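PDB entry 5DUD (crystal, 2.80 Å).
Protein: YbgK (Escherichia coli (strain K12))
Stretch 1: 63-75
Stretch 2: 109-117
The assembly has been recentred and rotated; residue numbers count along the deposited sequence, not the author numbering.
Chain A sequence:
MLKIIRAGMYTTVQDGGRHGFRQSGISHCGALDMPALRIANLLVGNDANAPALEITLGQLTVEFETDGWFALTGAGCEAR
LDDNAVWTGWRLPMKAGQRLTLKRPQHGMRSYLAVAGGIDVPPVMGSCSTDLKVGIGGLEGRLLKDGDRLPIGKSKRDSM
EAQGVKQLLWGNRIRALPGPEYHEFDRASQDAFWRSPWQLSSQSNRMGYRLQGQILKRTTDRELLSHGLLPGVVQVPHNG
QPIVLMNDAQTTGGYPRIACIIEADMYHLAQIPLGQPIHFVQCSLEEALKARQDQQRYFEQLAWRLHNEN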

ATOM      1  N   GLU A  63      24.104  -4.660  18.652  1.00 38.56           N
ATOM      2  CA  GLU A  63      24.596  -4.865  20.012  1.00 39.41           C
ATOM      3  C   GLU A  63      23.473  -4.589  21.014  1.00 43.18           C
ATOM      4  O   GLU A  63      22.800  -3.562  20.910  1.00 42.59           O
ATOM      5  CB  GLU A  63      25.812  -3.965  20.283  1.00 41.87           C
ATOM      6  CG  GLU A  63      26.434  -4.176  21.654  1.00 53.01           C
ATOM      7  CD  GLU A  63      27.863  -3.686  21.778  1.00 72.40           C
ATOM      8  OE1 GLU A  63      28.111  -2.780  22.606  1.00 68.98           O
ATOM      9  OE2 GLU A  63      28.738  -4.212  21.054  1.00 63.45           O
ATOM     10  N   PHE A  64      23.295  -5.505  21.995  1.00 39.99           N
ATOM     11  CA  PHE A  64      22.248  -5.445  23.022  1.00 39.99           C
ATOM     12  C   PHE A  64      22.747  -4.819  24.333  1.00 44.92           C
ATOM     13  O   PHE A  64      23.790  -5.223  24.845  1.00 45.48           O
ATOM     14  CB  PHE A  64      21.734  -6.860  23.318  1.00 41.64           C
ATOM     15  CG  PHE A  64      21.173  -7.628  22.143  1.00 41.95           C
ATOM     16  CD1 PHE A  64      19.993  -7.230  21.535  1.00 44.09           C
ATOM     17  CD2 PHE A  64      21.766  -8.807  21.713  1.00 43.95           C
ATOM     18  CE1 PHE A  64      19.452  -7.961  20.475  1.00 43.89           C
ATOM     19  CE2 PHE A  64      21.229  -9.533  20.651  1.00 45.73           C
ATOM     20  CZ  PHE A  64      20.075  -9.107  20.039  1.00 42.85           C
ATOM     21  N   GLU A  65      21.995  -3.852  24.872  1.00 41.42           N
ATOM     22  CA  GLU A  65      22.340  -3.139  26.104  1.00 42.61           C
ATOM     23  C   GLU A  65      21.515  -3.593  27.322  1.00 47.01           C
ATOM     24  O   GLU A  65      22.010  -3.517  28.445  1.00 47.98           O
ATOM     25  CB  GLU A  65      22.130  -1.638  25.882  1.00 44.09           C
ATOM     26  CG  GLU A  65      22.878  -1.076  24.680  1.00 53.02           C
ATOM     27  CD  GLU A  65      22.695   0.407  24.426  1.00 70.46           C
ATOM     28  OE1 GLU A  65      21.874   1.045  25.125  1.00 61.47           O
ATOM     29  OE2 GLU A  65      23.358   0.928  23.501  1.00 63.39           O
ATOM     30  N   THR A  66      20.288  -4.084  27.094  1.00 42.67           N
ATOM     31  CA  THR A  66      19.390  -4.536  28.154  1.00 43.23           C
ATOM     32  C   THR A  66      19.212  -6.043  28.046  1.00 46.48           C
ATOM     33  O   THR A  66      19.243  -6.595  26.944  1.00 44.58           O
ATOM     34  CB  THR A  66      18.039  -3.802  28.058  1.00 51.31           C
ATOM     35  N   ASP A  67      19.000  -6.704  29.194  1.00 44.25           N
ATOM     36  CA  ASP A  67      18.794  -8.154  29.262  1.00 43.92           C
ATOM     37  C   ASP A  67      17.334  -8.503  28.971  1.00 47.07           C
ATOM     38  O   ASP A  67      16.425  -7.776  29.368  1.00 46.96           O
ATOM     39  CB  ASP A  67      19.203  -8.708  30.642  1.00 47.45           C
ATOM     40  CG  ASP A  67      20.619  -8.381  31.072  1.00 57.77           C
ATOM     41  OD1 ASP A  67      21.493  -8.252  30.189  1.00 57.39           O
ATOM     42  OD2 ASP A  67      20.858  -8.275  32.294  1.00 65.02           O
ATOM     43  N   GLY A  68      17.128  -9.606  28.277  1.00 42.77           N
ATOM     44  CA  GLY A  68      15.791 -10.045  27.917  1.00 41.87           C
ATOM     45  C   GLY A  68      15.818 -11.269  27.037  1.00 44.79           C
ATOM     46  O   GLY A  68      16.661 -12.148  27.219  1.00 44.95           O
ATOM     47  N   TRP A  69      14.890 -11.337  26.078  1.00 40.03           N
ATOM     48  CA  TRP A  69      14.774 -12.456  25.138  1.00 38.92           C
ATOM     49  C   TRP A  69      14.652 -11.923  23.720  1.00 41.01           C
ATOM     50  O   TRP A  69      14.256 -10.771  23.535  1.00 40.27           O
ATOM     51  CB  TRP A  69      13.551 -13.325  25.486  1.00 37.94           C
ATOM     52  CG  TRP A  69      13.512 -13.792  26.913  1.00 40.50           C
ATOM     53  CD1 TRP A  69      13.064 -13.089  27.993  1.00 44.47           C
ATOM     54  CD2 TRP A  69      13.923 -15.071  27.407  1.00 41.20           C
ATOM     55  NE1 TRP A  69      13.192 -13.844  29.134  1.00 45.37           N
ATOM     56  CE2 TRP A  69      13.709 -15.069  28.803  1.00 46.68           C
ATOM     57  CE3 TRP A  69      14.451 -16.222  26.807  1.00 42.20           C
ATOM     58  CZ2 TRP A  69      14.004 -16.175  29.604  1.00 47.24           C
ATOM     59  CZ3 TRP A  69      14.731 -17.322  27.601  1.00 44.92           C
ATOM     60  CH2 TRP A  69      14.520 -17.288  28.984  1.00 47.07           C
ATOM     61  N   PHE A  70      14.994 -12.753  22.714  1.00 36.60           N
ATOM     62  CA  PHE A  70      14.901 -12.365  21.305  1.00 35.06           C
ATOM     63  C   PHE A  70      14.593 -13.580  20.422  1.00 38.18           C
ATOM     64  O   PHE A  70      14.601 -14.716  20.898  1.00 38.20           O
ATOM     65  CB  PHE A  70      16.194 -11.665  20.840  1.00 36.76           C
ATOM     66  CG  PHE A  70      17.294 -12.567  20.330  1.00 38.38           C
ATOM     67  CD1 PHE A  70      18.124 -13.244  21.210  1.00 42.52           C
ATOM     68  CD2 PHE A  70      17.530 -12.701  18.969  1.00 39.68           C
ATOM     69  CE1 PHE A  70      19.158 -14.052  20.739  1.00 43.62           C
ATOM     70  CE2 PHE A  70      18.555 -13.522  18.499  1.00 42.74           C
ATOM     71  CZ  PHE A  70      19.359 -14.193  19.386  1.00 41.89           C
ATOM     72  N   ALA A  71      14.317 -13.327  19.141  1.00 33.56           N
ATOM     73  CA  ALA A  71      14.005 -14.385  18.184  1.00 32.84           C
ATOM     74  C   ALA A  71      14.251 -13.922  16.750  1.00 35.37           C
ATOM     75  O   ALA A  71      14.148 -12.729  16.463  1.00 34.58           O
ATOM     76  CB  ALA A  71      12.556 -14.821  18.350  1.00 33.45           C
ATOM     77  N   LEU A  72      14.578 -14.871  15.853  1.00 31.49           N
ATOM     78  CA  LEU A  72      14.817 -14.613  14.426  1.00 30.63           C
ATOM     79  C   LEU A  72      13.896 -15.492  13.569  1.00 34.11           C
ATOM     80  O   LEU A  72      13.697 -16.656  13.902  1.00 33.98           O
ATOM     81  CB  LEU A  72      16.281 -14.889  14.061  1.00 31.16           C
ATOM     82  CG  LEU A  72      17.328 -13.831  14.406  1.00 36.28           C
ATOM     83  CD1 LEU A  72      18.724 -14.428  14.303  1.00 37.15           C
ATOM     84  CD2 LEU A  72      17.211 -12.606  13.495  1.00 38.09           C
ATOM     85  N   THR A  73      13.293 -14.923  12.509  1.00 30.21           N
ATOM     86  CA  THR A  73      12.394 -15.637  11.589  1.00 29.69           C
ATOM     87  C   THR A  73      12.723 -15.195  10.147  1.00 33.28           C
ATOM     88  O   THR A  73      13.692 -14.463   9.936  1.00 32.88           O
ATOM     89  CB  THR A  73      10.912 -15.381  11.958  1.00 36.67           C
ATOM     90  OG1 THR A  73      10.734 -13.985  12.144  1.00 34.91           O
ATOM     91  CG2 THR A  73      10.455 -16.154  13.201  1.00 36.02           C
ATOM     92  N   GLY A  74      11.942 -15.661   9.169  1.00 29.87           N
ATOM     93  CA  GLY A  74      12.132 -15.330   7.759  1.00 29.59           C
ATOM     94  C   GLY A  74      13.242 -16.142   7.119  1.00 34.40           C
ATOM     95  O   GLY A  74      13.372 -17.334   7.404  1.00 34.71           O
ATOM     96  N   ALA A  75      14.062 -15.508   6.261  1.00 31.32           N
ATOM     97  CA  ALA A  75      15.169 -16.183   5.580  1.00 32.03           C
ATOM     98  C   ALA A  75      16.331 -16.445   6.544  1.00 36.87           C
ATOM     99  O   ALA A  75      16.722 -15.549   7.290  1.00 36.33           O
ATOM    100  CB  ALA A  75      15.652 -15.342   4.410  1.00 32.82           C
TER
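Stretch 2, residues 109-117: MRSYLAVAG

Stretch 2 lies alongside stretch 1 as an antiparallel β-strand neighbour, joined by a regular ladder of backbone hydrogen bonds with apolar side-chain packing added on one face. Residues 110-115 are extended, with phi between -99° and -132° and psi between 114° and 157°. Their strand axis approaches that of 68-74 to 4.6 Å, and the N-to-C directions differ by 158°, so the chain of stretch 2 rises through the register as that of stretch 1 descends.

The register follows from the CA pairs: Phe70 CA lies 4.4 Å from Val115 CA, Leu72 CA 5.0 Å from Leu113 CA, and Gly74 CA 4.3 Å from Ser111 CA, all non-hydrogen-bonded pairs. Between them fall the hydrogen-bonded pairs. Ala71 N donates to Ala114 O at 3.1 Å and Ala114 N to Ala71 O at 3.3 Å; Thr73 N reaches Tyr112 O at 3.2 Å and Tyr112 N reaches Thr73 O at 3.1 Å. The ladder continues at both ends, through Ala116 N to Trp69 O (3.1 Å) and Ala75 N to Arg110 O (2.9 Å). N-H...O angles of 142° to 170° support these assignments.

Side chains alternate across the sheet. Phe70, Leu72, Leu113 and Val115 share one face, where Leu113 CD1 lies 3.8 Å from Phe70 CD2, at the ring edge, and 3.9 Å from Leu72 CD2. On the face of Ala71, Thr73, Ala114 and Tyr112, Thr73 OG1 comes within 3.5 Å of Tyr112 CB.

Gly74, at phi 79°, suits this close pairing with Ser111: an ideal CB would stand 2.6 Å from Arg110 O, a clash. Beside it, Ser111 OG lies 3.1 Å from Thr73 O and 3.2 Å from Ala75 O, two acceptors within reach of one hydroxyl.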

ATOM      1  N   MET A 109      15.039 -14.037   1.048  1.00 29.18           N
ATOM      2  CA  MET A 109      15.367 -12.617   0.883  1.00 28.50           C
ATOM      3  C   MET A 109      15.242 -11.834   2.187  1.00 31.61           C
ATOM      4  O   MET A 109      16.225 -11.237   2.619  1.00 31.48           O
ATOM      5  CB  MET A 109      14.445 -11.962  -0.166  1.00 30.40           C
ATOM      6  CG  MET A 109      14.838 -12.238  -1.591  1.00 34.51           C
ATOM      7  SD  MET A 109      16.213 -11.217  -2.181  1.00 39.26           S
ATOM      8  CE  MET A 109      15.443  -9.600  -2.201  1.00 35.36           C
ATOM      9  N   ARG A 110      14.032 -11.778   2.779  1.00 27.22           N
ATOM     10  CA  ARG A 110      13.778 -10.976   3.980  1.00 26.51           C
ATOM     11  C   ARG A 110      13.811 -11.787   5.292  1.00 30.44           C
ATOM     12  O   ARG A 110      13.265 -12.884   5.361  1.00 30.05           O
ATOM     13  CB  ARG A 110      12.436 -10.239   3.847  1.00 25.70           C
ATOM     14  CG  ARG A 110      12.531  -9.059   2.875  1.00 32.80           C
ATOM     15  CD  ARG A 110      11.241  -8.741   2.151  1.00 37.68           C
ATOM     16  NE  ARG A 110      11.460  -7.783   1.060  1.00 44.57           N
ATOM     17  CZ  ARG A 110      11.749  -8.087  -0.209  1.00 56.74           C
ATOM     18  NH1 ARG A 110      11.859  -9.357  -0.594  1.00 42.96           N
ATOM     19  NH2 ARG A 110      11.926  -7.120  -1.105  1.00 42.65           N
ATOM     20  N   SER A 111      14.451 -11.212   6.335  1.00 27.11           N
ATOM     21  CA  SER A 111      14.598 -11.791   7.675  1.00 27.10           C
ATOM     22  C   SER A 111      14.044 -10.816   8.711  1.00 30.76           C
ATOM     23  O   SER A 111      14.127  -9.608   8.508  1.00 30.27           O
ATOM     24  CB  SER A 111      16.071 -12.093   7.957  1.00 31.41           C
ATOM     25  OG  SER A 111      16.256 -12.912   9.102  1.00 41.85           O
ATOM     26  N   TYR A 112      13.478 -11.330   9.814  1.00 27.44           N
ATOM     27  CA  TYR A 112      12.881 -10.478  10.851  1.00 27.36           C
ATOM     28  C   TYR A 112      13.541 -10.708  12.211  1.00 32.13           C
ATOM     29  O   TYR A 112      13.950 -11.825  12.512  1.00 31.72           O
ATOM     30  CB  TYR A 112      11.364 -10.714  10.934  1.00 28.13           C
ATOM     31  CG  TYR A 112      10.676 -10.402   9.625  1.00 29.14           C
ATOM     32  CD1 TYR A 112      10.718 -11.300   8.565  1.00 30.88           C
ATOM     33  CD2 TYR A 112      10.088  -9.163   9.403  1.00 29.62           C
ATOM     34  CE1 TYR A 112      10.190 -10.975   7.320  1.00 31.19           C
ATOM     35  CE2 TYR A 112       9.527  -8.838   8.171  1.00 30.05           C
ATOM     36  CZ  TYR A 112       9.581  -9.749   7.129  1.00 37.17           C
ATOM     37  OH  TYR A 112       9.026  -9.459   5.906  1.00 38.35           O
ATOM     38  N   LEU A 113      13.653  -9.636  13.020  1.00 29.48           N
ATOM     39  CA  LEU A 113      14.261  -9.672  14.348  1.00 30.22           C
ATOM     40  C   LEU A 113      13.343  -8.977  15.367  1.00 34.93           C
ATOM     41  O   LEU A 113      13.148  -7.764  15.290  1.00 34.19           O
ATOM     42  CB  LEU A 113      15.646  -8.997  14.305  1.00 30.69           C
ATOM     43  CG  LEU A 113      16.371  -8.811  15.642  1.00 36.30           C
ATOM     44  CD1 LEU A 113      16.515 -10.128  16.379  1.00 36.76           C
ATOM     45  CD2 LEU A 113      17.729  -8.190  15.441  1.00 39.28           C
ATOM     46  N   ALA A 114      12.802  -9.751  16.325  1.00 32.65           N
ATOM     47  CA  ALA A 114      11.913  -9.252  17.375  1.00 33.32           C
ATOM     48  C   ALA A 114      12.532  -9.454  18.756  1.00 39.16           C
ATOM     49  O   ALA A 114      13.187 -10.468  18.997  1.00 39.19           O
ATOM     50  CB  ALA A 114      10.580  -9.968  17.301  1.00 33.85           C
ATOM     51  N   VAL A 115      12.304  -8.498  19.658  1.00 37.09           N
ATOM     52  CA  VAL A 115      12.827  -8.542  21.027  1.00 38.35           C
ATOM     53  C   VAL A 115      11.656  -8.413  22.005  1.00 43.40           C
ATOM     54  O   VAL A 115      10.610  -7.882  21.637  1.00 42.50           O
ATOM     55  CB  VAL A 115      13.918  -7.462  21.264  1.00 42.77           C
ATOM     56  CG1 VAL A 115      14.997  -7.531  20.187  1.00 41.97           C
ATOM     57  CG2 VAL A 115      13.327  -6.057  21.345  1.00 42.71           C
ATOM     58  N   ALA A 116      11.838  -8.892  23.248  1.00 41.61           N
ATOM     59  CA  ALA A 116      10.801  -8.860  24.293  1.00 42.53           C
ATOM     60  C   ALA A 116      10.472  -7.427  24.723  1.00 47.38           C
ATOM     61  O   ALA A 116      11.375  -6.665  25.065  1.00 47.51           O
ATOM     62  CB  ALA A 116      11.251  -9.665  25.497  1.00 44.56           C
ATOM     63  N   GLY A 117       9.188  -7.080  24.678  1.00 44.26           N
ATOM     64  CA  GLY A 117       8.703  -5.739  24.981  1.00 44.75           C
ATOM     65  C   GLY A 117       8.331  -4.947  23.738  1.00 47.72           C
ATOM     66  O   GLY A 117       7.425  -4.113  23.799  1.00 47.59           O
TER